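Exo-1,5-alpha-L-arabinofuranobiosidase (Gibberella zeae, PDB 2YDT) probably releases arabinobiose from the ends of alpha-1,5-linked arabinan chains, and holds an iminosugar inhibitor in this crystal. Local coordinates at residues R297-T302 against K314-Q319; L336-G341 against A356-L361; K182-T187 against V197-K202; K165-Y170 against K251-F256. All blocks are in the same frame, centred on the assembly; numbering follows the deposited sequence.

Contact 1: R297-T302 against K314-Q319. With MN (manganese (II) ion), chain M.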
loop_
_atom_site.group_PDB
_atom_site.type_symbol
_atom_site.label_atom_id
_atom_site.label_comp_id
_atom_site.label_asym_id
_atom_site.label_seq_id
_atom_site.Cartn_x
_atom_site.Cartn_y
_atom_site.Cartn_z
ATOM N N ARG A 297 1.090 -4.960 14.675
ATOM C CA ARG A 297 2.129 -5.870 15.229
ATOM C C ARG A 297 3.383 -5.764 14.434
ATOM O O ARG A 297 3.323 -5.369 13.274
ATOM C CB ARG A 297 1.648 -7.327 15.147
ATOM C CG ARG A 297 0.373 -7.569 15.875
ATOM C CD ARG A 297 0.059 -9.022 15.965
ATOM N NE ARG A 297 1.107 -9.708 16.723
ATOM C CZ ARG A 297 0.970 -10.186 17.952
ATOM N NH1 ARG A 297 -0.196 -10.087 18.604
ATOM N NH2 ARG A 297 2.018 -10.778 18.521
ATOM N N SER A 298 4.525 -6.182 15.015
ATOM C CA SER A 298 5.799 -6.075 14.322
ATOM C C SER A 298 6.212 -7.288 13.507
ATOM O O SER A 298 7.104 -7.179 12.651
ATOM C CB SER A 298 6.911 -5.714 15.317
ATOM O OG SER A 298 7.068 -6.743 16.272
ATOM N N GLU A 299 5.590 -8.445 13.756
ATOM C CA GLU A 299 5.969 -9.653 13.056
ATOM C C GLU A 299 5.579 -9.626 11.575
ATOM O O GLU A 299 4.736 -8.805 11.140
ATOM C CB GLU A 299 5.358 -10.897 13.708
ATOM C CG GLU A 299 5.785 -11.061 15.180
ATOM C CD GLU A 299 4.856 -10.449 16.179
ATOM O OE1 GLU A 299 3.939 -9.691 15.819
ATOM O OE2 GLU A 299 5.005 -10.742 17.392
ATOM N N ILE A 300 6.196 -10.511 10.805
ATOM C CA ILE A 300 5.726 -10.821 9.440
ATOM C C ILE A 300 4.998 -12.172 9.489
ATOM O O ILE A 300 5.315 -13.039 10.347
ATOM C CB ILE A 300 6.824 -10.763 8.390
ATOM C CG1 ILE A 300 7.920 -11.826 8.633
ATOM C CG2 ILE A 300 7.358 -9.279 8.281
ATOM C CD1 ILE A 300 8.834 -12.052 7.453
ATOM N N PHE A 301 4.056 -12.328 8.575
ATOM C CA PHE A 301 3.216 -13.501 8.435
ATOM C C PHE A 301 3.460 -14.115 7.064
ATOM O O PHE A 301 3.373 -13.435 6.037
ATOM C CB PHE A 301 1.766 -13.140 8.662
ATOM C CG PHE A 301 1.498 -12.634 10.038
ATOM C CD1 PHE A 301 1.082 -13.478 11.050
ATOM C CD2 PHE A 301 1.752 -11.312 10.367
ATOM C CE1 PHE A 301 0.885 -13.003 12.353
ATOM C CE2 PHE A 301 1.544 -10.837 11.664
ATOM C CZ PHE A 301 1.119 -11.701 12.656
ATOM N N THR A 302 3.773 -15.412 7.032
ATOM C CA THR A 302 4.189 -16.042 5.779
ATOM C C THR A 302 3.311 -17.236 5.428
ATOM O O THR A 302 2.732 -17.853 6.304
ATOM C CB THR A 302 5.674 -16.526 5.809
ATOM O OG1 THR A 302 5.831 -17.537 6.833
ATOM C CG2 THR A 302 6.634 -15.350 6.065
ATOM N N LYS A 314 4.216 -17.070 11.719
ATOM C CA LYS A 314 4.556 -15.742 12.208
ATOM C C LYS A 314 6.023 -15.696 12.620
ATOM O O LYS A 314 6.497 -16.636 13.282
ATOM C CB LYS A 314 3.659 -15.420 13.370
ATOM C CG LYS A 314 4.069 -14.212 14.249
ATOM C CD LYS A 314 3.119 -14.037 15.410
ATOM C CE LYS A 314 3.553 -14.873 16.608
ATOM N NZ LYS A 314 2.997 -14.356 17.868
ATOM N N TRP A 315 6.729 -14.613 12.292
ATOM C CA TRP A 315 8.167 -14.447 12.567
ATOM C C TRP A 315 8.521 -13.031 13.006
ATOM O O TRP A 315 8.078 -12.050 12.386
ATOM C CB TRP A 315 9.051 -14.798 11.352
ATOM C CG TRP A 315 8.603 -16.008 10.569
ATOM C CD1 TRP A 315 7.789 -16.010 9.485
ATOM C CD2 TRP A 315 8.910 -17.383 10.833
ATOM N NE1 TRP A 315 7.571 -17.287 9.034
ATOM C CE2 TRP A 315 8.259 -18.151 9.845
ATOM C CE3 TRP A 315 9.702 -18.033 11.781
ATOM C CZ2 TRP A 315 8.352 -19.546 9.792
ATOM C CZ3 TRP A 315 9.799 -19.412 11.725
ATOM C CH2 TRP A 315 9.131 -20.151 10.745
ATOM N N ASP A 316 9.360 -12.910 14.040
ATOM C CA ASP A 316 9.849 -11.611 14.475
ATOM C C ASP A 316 10.829 -11.045 13.489
ATOM O O ASP A 316 11.584 -11.779 12.830
ATOM C CB ASP A 316 10.563 -11.727 15.845
ATOM C CG ASP A 316 9.639 -12.031 16.950
ATOM O OD1 ASP A 316 8.565 -11.403 17.045
ATOM O OD2 ASP A 316 9.974 -12.912 17.772
ATOM N N VAL A 317 10.818 -9.707 13.385
ATOM C CA VAL A 317 11.775 -8.977 12.576
ATOM C C VAL A 317 12.192 -7.722 13.347
ATOM O O VAL A 317 11.498 -7.344 14.287
ATOM C CB VAL A 317 11.156 -8.555 11.193
ATOM C CG1 VAL A 317 10.849 -9.796 10.298
ATOM C CG2 VAL A 317 9.930 -7.675 11.408
ATOM N N PRO A 318 13.295 -7.078 12.952
ATOM C CA PRO A 318 13.736 -5.934 13.748
ATOM C C PRO A 318 13.050 -4.599 13.495
ATOM O O PRO A 318 13.271 -3.643 14.238
ATOM C CB PRO A 318 15.206 -5.801 13.404
ATOM C CG PRO A 318 15.399 -6.521 12.152
ATOM C CD PRO A 318 14.324 -7.517 11.998
ATOM N N GLN A 319 12.259 -4.532 12.428
ATOM C CA GLN A 319 11.595 -3.285 12.066
ATOM C C GLN A 319 10.356 -3.109 12.939
ATOM O O GLN A 319 9.583 -4.040 13.148
ATOM C CB GLN A 319 11.222 -3.335 10.584
ATOM C CG GLN A 319 10.574 -2.042 10.074
ATOM C CD GLN A 319 11.549 -0.901 9.942
ATOM O OE1 GLN A 319 12.799 -1.062 9.936
ATOM N NE2 GLN A 319 10.989 0.296 9.825
HETATM MN MN MN M . 6.951 -11.455 18.499
HETATM O O HOH W 1 8.999 -8.737 15.717
HETATM O O HOH W 2 6.378 -13.032 18.162
#
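E299 and D316 meet at a manganese ion, each giving one carboxylate oxygen: E299 OE2 lies 2.4 Å from the metal and D316 OD1 2.2 Å. The two side chains run side by side in the same direction, their carboxylate planes 29° apart. R297 fixes the E299 carboxylate from the second shell, side-on, with NE donating to OE1 (3.0 Å) and NH2 to OE2; E299 OE2 therefore serves both the metal and the arginine. Water 1 donates to D316 OD1 and accepts from S298 OG and V317 N, tying the other ligand to both segments. K314 lays its CB and CG beside the F301 ring and E299 CB, while its NZ turns to D268 and T270. Behind the site the backbones pair as a beta hairpin: I300 N donates to W315 O and W315 N to I300 O, both 2.9 Å. W315 NE1 also reaches T302 OG1 (2.8 Å), which lies in the indole plane at its edge; T302 chi1 of 62° sets OG1 between N and the carbonyl carbon. On the face that I300 shares with W315, I300 CG1 packs on V317 CG1 (3.9 Å), and both side chains continue onto helix 361-364 and strand 336-341.

Contact 2: L336-G341 against A356-L361. With SO4 (sulfate ion), chain D.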
loop_
_atom_site.group_PDB
_atom_site.type_symbol
_atom_site.label_atom_id
_atom_site.label_comp_id
_atom_site.label_asym_id
_atom_site.label_seq_id
_atom_site.Cartn_x
_atom_site.Cartn_y
_atom_site.Cartn_z
ATOM N N LEU A 336 15.941 -11.705 0.076
ATOM C CA LEU A 336 15.984 -10.393 0.748
ATOM C C LEU A 336 14.589 -9.757 0.780
ATOM O O LEU A 336 13.867 -9.742 -0.249
ATOM C CB LEU A 336 16.951 -9.451 0.039
ATOM C CG LEU A 336 18.451 -9.792 0.145
ATOM C CD1 LEU A 336 19.285 -8.781 -0.722
ATOM C CD2 LEU A 336 18.871 -9.823 1.598
ATOM N N LEU A 337 14.243 -9.204 1.933
ATOM C CA LEU A 337 12.954 -8.555 2.125
ATOM C C LEU A 337 13.174 -7.204 2.813
ATOM O O LEU A 337 13.720 -7.152 3.912
ATOM C CB LEU A 337 12.044 -9.428 2.975
ATOM C CG LEU A 337 10.654 -8.857 3.334
ATOM C CD1 LEU A 337 9.673 -8.933 2.123
ATOM C CD2 LEU A 337 10.060 -9.586 4.533
ATOM N N MET A 338 12.699 -6.123 2.175
ATOM C CA MET A 338 12.703 -4.801 2.843
ATOM C C MET A 338 11.366 -4.587 3.527
ATOM O O MET A 338 10.301 -4.921 2.959
ATOM C CB MET A 338 12.965 -3.679 1.824
ATOM C CG MET A 338 12.749 -2.291 2.388
ATOM S SD MET A 338 13.183 -0.986 1.162
ATOM C CE MET A 338 14.833 -0.927 1.564
ATOM N N ILE A 339 11.416 -4.046 4.748
ATOM C CA ILE A 339 10.267 -3.717 5.550
ATOM C C ILE A 339 10.405 -2.228 5.889
ATOM O O ILE A 339 11.430 -1.803 6.457
ATOM C CB ILE A 339 10.199 -4.551 6.866
ATOM C CG1 ILE A 339 10.452 -6.030 6.542
ATOM C CG2 ILE A 339 8.868 -4.299 7.586
ATOM C CD1 ILE A 339 10.635 -6.919 7.770
ATOM N N MET A 340 9.416 -1.402 5.478
ATOM C CA MET A 340 9.539 0.061 5.501
ATOM C C MET A 340 8.326 0.635 6.200
ATOM O O MET A 340 7.191 0.222 5.954
ATOM C CB MET A 340 9.588 0.623 4.077
ATOM C CG MET A 340 9.900 2.121 3.972
ATOM S SD MET A 340 9.553 2.666 2.277
ATOM C CE MET A 340 10.130 4.351 2.356
ATOM N N GLY A 341 8.550 1.595 7.099
ATOM C CA GLY A 341 7.468 2.241 7.811
ATOM C C GLY A 341 7.686 3.699 8.078
ATOM O O GLY A 341 8.831 4.204 7.989
ATOM N N ALA A 356 13.669 1.859 7.468
ATOM C CA ALA A 356 13.512 0.533 6.847
ATOM C C ALA A 356 14.549 -0.423 7.405
ATOM O O ALA A 356 15.587 0.004 7.929
ATOM C CB ALA A 356 13.637 0.603 5.338
ATOM N N SER A 357 14.252 -1.706 7.248
ATOM C CA SER A 357 15.207 -2.787 7.480
ATOM C C SER A 357 15.192 -3.710 6.261
ATOM O O SER A 357 14.171 -3.824 5.585
ATOM C CB SER A 357 14.775 -3.599 8.697
ATOM O OG SER A 357 14.759 -2.847 9.896
ATOM N N VAL A 358 16.313 -4.399 5.999
ATOM C CA VAL A 358 16.348 -5.466 5.015
ATOM C C VAL A 358 16.792 -6.716 5.773
ATOM O O VAL A 358 17.837 -6.692 6.429
ATOM C CB VAL A 358 17.266 -5.176 3.838
ATOM C CG1 VAL A 358 17.501 -6.460 2.997
ATOM C CG2 VAL A 358 16.689 -4.043 2.995
ATOM N N VAL A 359 15.975 -7.742 5.704
ATOM C CA VAL A 359 16.205 -9.051 6.370
ATOM C C VAL A 359 16.279 -10.147 5.316
ATOM O O VAL A 359 15.902 -9.955 4.165
ATOM C CB VAL A 359 15.101 -9.392 7.350
ATOM C CG1 VAL A 359 14.968 -8.306 8.414
ATOM C CG2 VAL A 359 13.739 -9.638 6.627
ATOM N N ARG A 360 16.834 -11.307 5.690
ATOM C CA ARG A 360 16.781 -12.495 4.880
ATOM C C ARG A 360 15.745 -13.465 5.441
ATOM O O ARG A 360 15.775 -13.814 6.621
ATOM C CB ARG A 360 18.172 -13.216 4.878
ATOM C CG ARG A 360 19.136 -12.649 3.940
ATOM C CD ARG A 360 20.423 -13.518 3.806
ATOM N NE ARG A 360 21.322 -12.772 2.960
ATOM C CZ ARG A 360 21.245 -12.724 1.637
ATOM N NH1 ARG A 360 20.385 -13.481 0.977
ATOM N NH2 ARG A 360 22.067 -11.958 0.975
ATOM N N LEU A 361 14.869 -13.966 4.580
ATOM C CA LEU A 361 13.822 -14.864 4.985
ATOM C C LEU A 361 14.465 -16.181 5.458
ATOM O O LEU A 361 13.960 -16.781 6.406
ATOM C CB LEU A 361 12.855 -15.120 3.831
ATOM C CG LEU A 361 11.959 -13.937 3.499
ATOM C CD1 LEU A 361 11.229 -14.198 2.159
ATOM C CD2 LEU A 361 11.000 -13.659 4.671
HETATM S S SO4 D . 24.000 -10.408 4.153
HETATM O O1 SO4 D . 23.751 -10.131 2.753
HETATM O O2 SO4 D . 23.060 -11.351 4.700
HETATM O O3 SO4 D . 25.402 -10.817 4.246
HETATM O O4 SO4 D . 23.974 -9.192 4.965
#
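L336 CD2 sits over the centre of one face of the R360 guanidinium, 3.8 Å above its plane, while a sulfate ion, probably from the crystallisation liquor, lies in that plane at the edge. R360 NE donates to sulfate O2 (2.8 Å) and NH2 to O1 (3.1 Å); NH1 forms salt bridges with D333 and D335. The strands behind this charged end are antiparallel neighbours inside a four-stranded sheet, where 354-360 and 336-341 lie between strands 11-17 and 326-330, one blade of a beta-propeller. L337 and V359 form one hydrogen-bonded pair and I339 and S357 the next, with all four N-H...O bonds at 2.9 Å. Between them CA-H...O contacts fill in, such as V358 CA to L337 O. On the face carrying L336, M338 and M340, the M338 chain bends at its third torsion (chi3 -87°), and CE rests 3.9 Å from V358 CG2; the CB of A356 packs against that of M340. On the other face L337 CB meets V359 CG2, and S357 OG pairs with Q319. R360 is the N-cap residue of helix 361-364, and just beyond it L361 CD2 comes to 4.2 Å from L337 CD2.

Contact 3: K182-T187 against V197-K202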
loop_
_atom_site.group_PDB
_atom_site.type_symbol
_atom_site.label_atom_id
_atom_site.label_comp_id
_atom_site.label_asym_id
_atom_site.label_seq_id
_atom_site.Cartn_x
_atom_site.Cartn_y
_atom_site.Cartn_z
ATOM N N LYS A 182 -16.594 0.300 0.871
ATOM C CA LYS A 182 -16.375 -0.922 0.113
ATOM C C LYS A 182 -15.053 -0.777 -0.653
ATOM O O LYS A 182 -14.429 0.275 -0.611
ATOM C CB LYS A 182 -17.561 -1.222 -0.815
ATOM C CG LYS A 182 -17.780 -0.180 -1.910
ATOM C CD LYS A 182 -18.942 -0.544 -2.847
ATOM C CE LYS A 182 -19.108 0.402 -4.001
ATOM N NZ LYS A 182 -20.333 -0.046 -4.826
ATOM N N LEU A 183 -14.638 -1.842 -1.320
ATOM C CA LEU A 183 -13.383 -1.933 -2.061
ATOM C C LEU A 183 -13.720 -2.117 -3.531
ATOM O O LEU A 183 -14.601 -2.915 -3.879
ATOM C CB LEU A 183 -12.530 -3.108 -1.556
ATOM C CG LEU A 183 -11.994 -2.883 -0.159
ATOM C CD1 LEU A 183 -11.366 -4.141 0.403
ATOM C CD2 LEU A 183 -10.943 -1.735 -0.184
ATOM N N VAL A 184 -13.048 -1.344 -4.381
ATOM C CA VAL A 184 -13.364 -1.254 -5.805
ATOM C C VAL A 184 -12.121 -1.091 -6.630
ATOM O O VAL A 184 -11.041 -0.839 -6.095
ATOM C CB VAL A 184 -14.285 -0.054 -6.125
ATOM C CG1 VAL A 184 -15.552 -0.020 -5.270
ATOM C CG2 VAL A 184 -13.556 1.288 -5.954
ATOM N N HIS A 185 -12.259 -1.222 -7.957
ATOM C CA HIS A 185 -11.153 -0.919 -8.873
ATOM C C HIS A 185 -11.657 -0.272 -10.143
ATOM O O HIS A 185 -12.850 -0.338 -10.478
ATOM C CB HIS A 185 -10.294 -2.138 -9.199
ATOM C CG HIS A 185 -10.902 -3.102 -10.172
ATOM N ND1 HIS A 185 -11.509 -4.282 -9.783
ATOM C CD2 HIS A 185 -10.940 -3.089 -11.529
ATOM C CE1 HIS A 185 -11.926 -4.932 -10.863
ATOM N NE2 HIS A 185 -11.613 -4.219 -11.937
ATOM N N GLN A 186 -10.719 0.364 -10.849
ATOM C CA GLN A 186 -10.928 0.770 -12.222
ATOM C C GLN A 186 -9.727 0.311 -13.026
ATOM O O GLN A 186 -8.630 0.129 -12.483
ATOM C CB GLN A 186 -11.118 2.287 -12.338
ATOM C CG GLN A 186 -12.433 2.786 -11.718
ATOM C CD GLN A 186 -12.556 4.285 -11.717
ATOM O OE1 GLN A 186 -12.394 4.945 -10.693
ATOM N NE2 GLN A 186 -12.832 4.849 -12.898
ATOM N N THR A 187 -9.923 0.134 -14.339
ATOM C CA THR A 187 -8.828 -0.265 -15.201
ATOM C C THR A 187 -8.550 0.774 -16.303
ATOM O O THR A 187 -9.391 1.621 -16.609
ATOM C CB THR A 187 -9.107 -1.643 -15.885
ATOM O OG1 THR A 187 -10.178 -1.528 -16.860
ATOM C CG2 THR A 187 -9.435 -2.731 -14.873
ATOM N N VAL A 197 -16.320 1.832 -12.521
ATOM C CA VAL A 197 -15.970 1.202 -11.228
ATOM C C VAL A 197 -16.493 -0.226 -11.141
ATOM O O VAL A 197 -17.677 -0.493 -11.463
ATOM C CB VAL A 197 -16.482 2.037 -10.082
ATOM C CG1 VAL A 197 -16.229 1.363 -8.712
ATOM C CG2 VAL A 197 -15.838 3.432 -10.089
ATOM N N VAL A 198 -15.621 -1.144 -10.713
ATOM C CA VAL A 198 -15.971 -2.554 -10.478
ATOM C C VAL A 198 -15.771 -2.858 -8.993
ATOM O O VAL A 198 -14.692 -2.596 -8.447
ATOM C CB VAL A 198 -15.107 -3.488 -11.300
ATOM C CG1 VAL A 198 -15.403 -5.008 -11.034
ATOM C CG2 VAL A 198 -15.207 -3.163 -12.835
ATOM N N ASP A 199 -16.787 -3.443 -8.349
ATOM C CA ASP A 199 -16.664 -3.815 -6.930
ATOM C C ASP A 199 -15.752 -5.026 -6.758
ATOM O O ASP A 199 -15.832 -6.011 -7.540
ATOM C CB ASP A 199 -18.025 -4.130 -6.346
ATOM C CG ASP A 199 -18.910 -2.891 -6.192
ATOM O OD1 ASP A 199 -18.427 -1.746 -6.330
ATOM O OD2 ASP A 199 -20.150 -3.059 -6.078
ATOM N N ASP A 200 -14.875 -4.951 -5.743
ATOM C CA ASP A 200 -13.927 -5.998 -5.406
ATOM C C ASP A 200 -14.313 -6.774 -4.136
ATOM O O ASP A 200 -13.975 -7.956 -4.025
ATOM C CB ASP A 200 -12.519 -5.430 -5.211
ATOM C CG ASP A 200 -11.920 -4.882 -6.482
ATOM O OD1 ASP A 200 -12.149 -5.472 -7.553
ATOM O OD2 ASP A 200 -11.222 -3.835 -6.372
ATOM N N THR A 201 -14.913 -6.083 -3.167
ATOM C CA THR A 201 -15.260 -6.671 -1.873
ATOM C C THR A 201 -16.211 -5.704 -1.200
ATOM O O THR A 201 -15.954 -4.506 -1.116
ATOM C CB THR A 201 -13.999 -6.928 -0.979
ATOM O OG1 THR A 201 -13.389 -8.166 -1.349
ATOM C CG2 THR A 201 -14.353 -6.993 0.507
ATOM N N LYS A 202 -17.347 -6.224 -0.747
ATOM C CA LYS A 202 -18.334 -5.438 -0.035
ATOM C C LYS A 202 -19.161 -6.354 0.852
ATOM O O LYS A 202 -19.289 -7.537 0.582
ATOM C CB LYS A 202 -19.260 -4.684 -0.980
ATOM C CG LYS A 202 -20.098 -5.548 -1.893
ATOM C CD LYS A 202 -20.717 -4.683 -2.992
ATOM C CE LYS A 202 -21.537 -5.513 -3.953
ATOM N NZ LYS A 202 -22.041 -4.632 -5.033
#
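H185 and D200 make the tight centre of this contact. ND1 donates to the syn lone pair of D200 OD1 at 2.6 Å, with ring and carboxylate nearly coplanar (12° apart) and OD1 in the imidazole plane. Over one face of the ring V198 CB makes a CH-pi contact, 3.8 Å from the centroid and offset toward the rim. The backbone is a hairpin with a classic beta bulge: D200 N (2.8 Å) and T201 N (3.3 Å) both donate to L183 O, approaching from the same face of its carbonyl plane. V184 CB is also close to V197 CG1, at 3.5 Å. The partly exposed side is held by charge instead. D199 lies between two lysines, its OD1 3.0 Å from K182 NZ and its OD2 2.7 Å from K202 NZ; K182 also pairs with D175. Strand 198-201 is one edge of its four-stranded sheet, and strand 182-188 continues the pairing to 165-172, while L183 and T201 pack against strands 209-217 and 223-230.

Contact 4: K165-Y170 against K251-F256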
loop_
_atom_site.group_PDB
_atom_site.type_symbol
_atom_site.label_atom_id
_atom_site.label_comp_id
_atom_site.label_asym_id
_atom_site.label_seq_id
_atom_site.Cartn_x
_atom_site.Cartn_y
_atom_site.Cartn_z
ATOM N N LYS A 165 -4.218 -4.821 -19.278
ATOM C CA LYS A 165 -4.794 -3.731 -18.480
ATOM C C LYS A 165 -3.920 -3.355 -17.298
ATOM O O LYS A 165 -3.234 -4.201 -16.722
ATOM C CB LYS A 165 -6.161 -4.096 -17.925
ATOM C CG LYS A 165 -7.227 -4.401 -18.957
ATOM C CD LYS A 165 -8.480 -4.862 -18.306
ATOM C CE LYS A 165 -9.425 -5.484 -19.309
ATOM N NZ LYS A 165 -10.722 -5.874 -18.724
ATOM N N LEU A 166 -3.999 -2.099 -16.917
ATOM C CA LEU A 166 -3.469 -1.654 -15.609
ATOM C C LEU A 166 -4.685 -1.481 -14.679
ATOM O O LEU A 166 -5.663 -0.817 -15.021
ATOM C CB LEU A 166 -2.688 -0.353 -15.743
ATOM C CG LEU A 166 -2.165 0.304 -14.457
ATOM C CD1 LEU A 166 -1.063 -0.551 -13.827
ATOM C CD2 LEU A 166 -1.690 1.753 -14.724
ATOM N N ILE A 167 -4.625 -2.113 -13.512
ATOM C CA ILE A 167 -5.710 -2.052 -12.528
ATOM C C ILE A 167 -5.301 -1.158 -11.362
ATOM O O ILE A 167 -4.190 -1.275 -10.849
ATOM C CB ILE A 167 -6.073 -3.458 -11.967
ATOM C CG1 ILE A 167 -6.262 -4.465 -13.114
ATOM C CG2 ILE A 167 -7.320 -3.388 -11.075
ATOM C CD1 ILE A 167 -6.461 -5.860 -12.666
ATOM N N LEU A 168 -6.206 -0.277 -10.958
ATOM C CA LEU A 168 -6.030 0.574 -9.791
ATOM C C LEU A 168 -7.133 0.231 -8.827
ATOM O O LEU A 168 -8.307 0.490 -9.074
ATOM C CB LEU A 168 -6.019 2.058 -10.169
ATOM C CG LEU A 168 -5.477 3.011 -9.113
ATOM C CD1 LEU A 168 -5.022 4.339 -9.734
ATOM C CD2 LEU A 168 -6.530 3.261 -8.028
ATOM N N TYR A 169 -6.719 -0.384 -7.711
ATOM C CA TYR A 169 -7.587 -0.805 -6.613
ATOM C C TYR A 169 -7.612 0.269 -5.561
ATOM O O TYR A 169 -6.587 0.886 -5.269
ATOM C CB TYR A 169 -7.016 -2.058 -5.955
ATOM C CG TYR A 169 -6.890 -3.275 -6.839
ATOM C CD1 TYR A 169 -7.927 -4.209 -6.932
ATOM C CD2 TYR A 169 -5.723 -3.551 -7.501
ATOM C CE1 TYR A 169 -7.809 -5.345 -7.729
ATOM C CE2 TYR A 169 -5.610 -4.672 -8.311
ATOM C CZ TYR A 169 -6.640 -5.560 -8.396
ATOM O OH TYR A 169 -6.483 -6.691 -9.188
ATOM N N TYR A 170 -8.791 0.537 -4.982
ATOM C CA TYR A 170 -8.875 1.500 -3.917
ATOM C C TYR A 170 -10.074 1.273 -2.985
ATOM O O TYR A 170 -10.833 0.301 -3.174
ATOM C CB TYR A 170 -8.866 2.917 -4.514
ATOM C CG TYR A 170 -9.985 3.260 -5.492
ATOM C CD1 TYR A 170 -11.099 3.993 -5.085
ATOM C CD2 TYR A 170 -9.891 2.917 -6.842
ATOM C CE1 TYR A 170 -12.067 4.397 -5.971
ATOM C CE2 TYR A 170 -10.891 3.300 -7.746
ATOM C CZ TYR A 170 -11.977 4.034 -7.294
ATOM O OH TYR A 170 -12.981 4.445 -8.183
ATOM N N LYS A 251 -7.922 -16.423 -9.913
ATOM C CA LYS A 251 -7.192 -16.458 -11.143
ATOM C C LYS A 251 -7.260 -15.147 -11.917
ATOM O O LYS A 251 -6.257 -14.706 -12.507
ATOM C CB LYS A 251 -7.730 -17.599 -12.007
ATOM C CG LYS A 251 -6.668 -18.462 -12.496
ATOM C CD LYS A 251 -6.190 -19.390 -11.371
ATOM C CE LYS A 251 -5.909 -20.845 -11.836
ATOM N NZ LYS A 251 -4.900 -21.665 -10.973
ATOM N N ASP A 252 -8.427 -14.514 -11.871
ATOM C CA ASP A 252 -8.652 -13.249 -12.510
ATOM C C ASP A 252 -8.735 -12.180 -11.406
ATOM O O ASP A 252 -9.686 -12.182 -10.626
ATOM C CB ASP A 252 -9.954 -13.274 -13.310
ATOM C CG ASP A 252 -10.166 -12.001 -14.127
ATOM O OD1 ASP A 252 -9.606 -10.914 -13.812
ATOM O OD2 ASP A 252 -10.941 -12.052 -15.124
ATOM N N PRO A 253 -7.727 -11.273 -11.334
ATOM C CA PRO A 253 -7.677 -10.303 -10.235
ATOM C C PRO A 253 -8.678 -9.141 -10.403
ATOM O O PRO A 253 -8.742 -8.198 -9.586
ATOM C CB PRO A 253 -6.211 -9.867 -10.261
ATOM C CG PRO A 253 -5.885 -9.898 -11.685
ATOM C CD PRO A 253 -6.555 -11.126 -12.224
ATOM N N GLN A 254 -9.501 -9.221 -11.438
ATOM C CA GLN A 254 -10.677 -8.350 -11.599
ATOM C C GLN A 254 -11.947 -8.885 -10.930
ATOM O O GLN A 254 -12.996 -8.213 -10.908
ATOM C CB GLN A 254 -10.967 -8.103 -13.082
ATOM C CG GLN A 254 -9.827 -7.439 -13.834
ATOM C CD GLN A 254 -10.029 -7.505 -15.326
ATOM O OE1 GLN A 254 -10.369 -6.493 -15.957
ATOM N NE2 GLN A 254 -9.836 -8.704 -15.910
ATOM N N LYS A 255 -11.852 -10.120 -10.444
ATOM C CA LYS A 255 -12.996 -10.864 -9.954
ATOM C C LYS A 255 -12.818 -11.391 -8.548
ATOM O O LYS A 255 -13.187 -12.541 -8.237
ATOM C CB LYS A 255 -13.277 -12.034 -10.906
ATOM C CG LYS A 255 -13.567 -11.627 -12.350
ATOM C CD LYS A 255 -14.041 -12.883 -13.161
ATOM C CE LYS A 255 -14.230 -12.566 -14.609
ATOM N NZ LYS A 255 -15.423 -11.727 -14.789
ATOM N N PHE A 256 -12.307 -10.561 -7.656
ATOM C CA PHE A 256 -12.264 -10.949 -6.249
ATOM C C PHE A 256 -13.643 -10.955 -5.569
ATOM O O PHE A 256 -13.796 -11.585 -4.529
ATOM C CB PHE A 256 -11.257 -10.102 -5.463
ATOM C CG PHE A 256 -9.803 -10.356 -5.852
ATOM C CD1 PHE A 256 -9.236 -11.590 -5.621
ATOM C CD2 PHE A 256 -9.030 -9.347 -6.452
ATOM C CE1 PHE A 256 -7.890 -11.836 -5.950
ATOM C CE2 PHE A 256 -7.714 -9.565 -6.774
ATOM C CZ PHE A 256 -7.137 -10.805 -6.526
HETATM O O HOH W 3 -9.907 -8.997 -18.807
#
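Y169 OH donates to P253 O at 2.7 Å, from above the carbonyl plane (49° out of it), while the oxygen itself lies in the tyrosine ring plane at its edge. At the other end K165 NZ donates to Q254 OE1 (2.9 Å), in the amide plane and on a lone pair; the two side chains cross at about a right angle. Water 3 joins the same groups, accepting from K165 NZ and from Q254 NE2. That amide is held by D252, whose OD1 accepts from both Q254 NE2 (3.1 Å) and Q254 N, the latter closing an Asx turn. D252 to K255 is a type I beta turn in the loop after strand 245-250; it lies against strand 165-172 of the preceding four-stranded sheet, so the contact joins two successive propeller blades. Between the polar ends I167 CD1 packs on Q254 CG (3.9 Å) and P253 CG. F256 CE2 comes to 4.0 Å from Y169 OH, and its ring stacks with Y225.

Overall arrangement
The chain is built of six four-stranded antiparallel sheets, as in a six-bladed beta-propeller, and the contacts fall into two groups. Contacts 3 and 4, with centres 8 Å apart, share the sheet running from strand 154-162 to strand 198-201; its neighbouring strands 165-172 and 182-188 join them, with Q186 OE1 close to Y170 OH at 2.6 Å. Contact 4 spans to the following sheet, and contact 3 falls between its two segments in sequence. Contacts 1 and 2 come later, in that order, with centres 10 Å apart. Contact 2 lies in the sheet that joins strand 11-17 to the C-terminal strands, closing the ring. The two groups lie about 27 to 30 Å apart between centres, so the manganese site is remote from contacts 3 and 4.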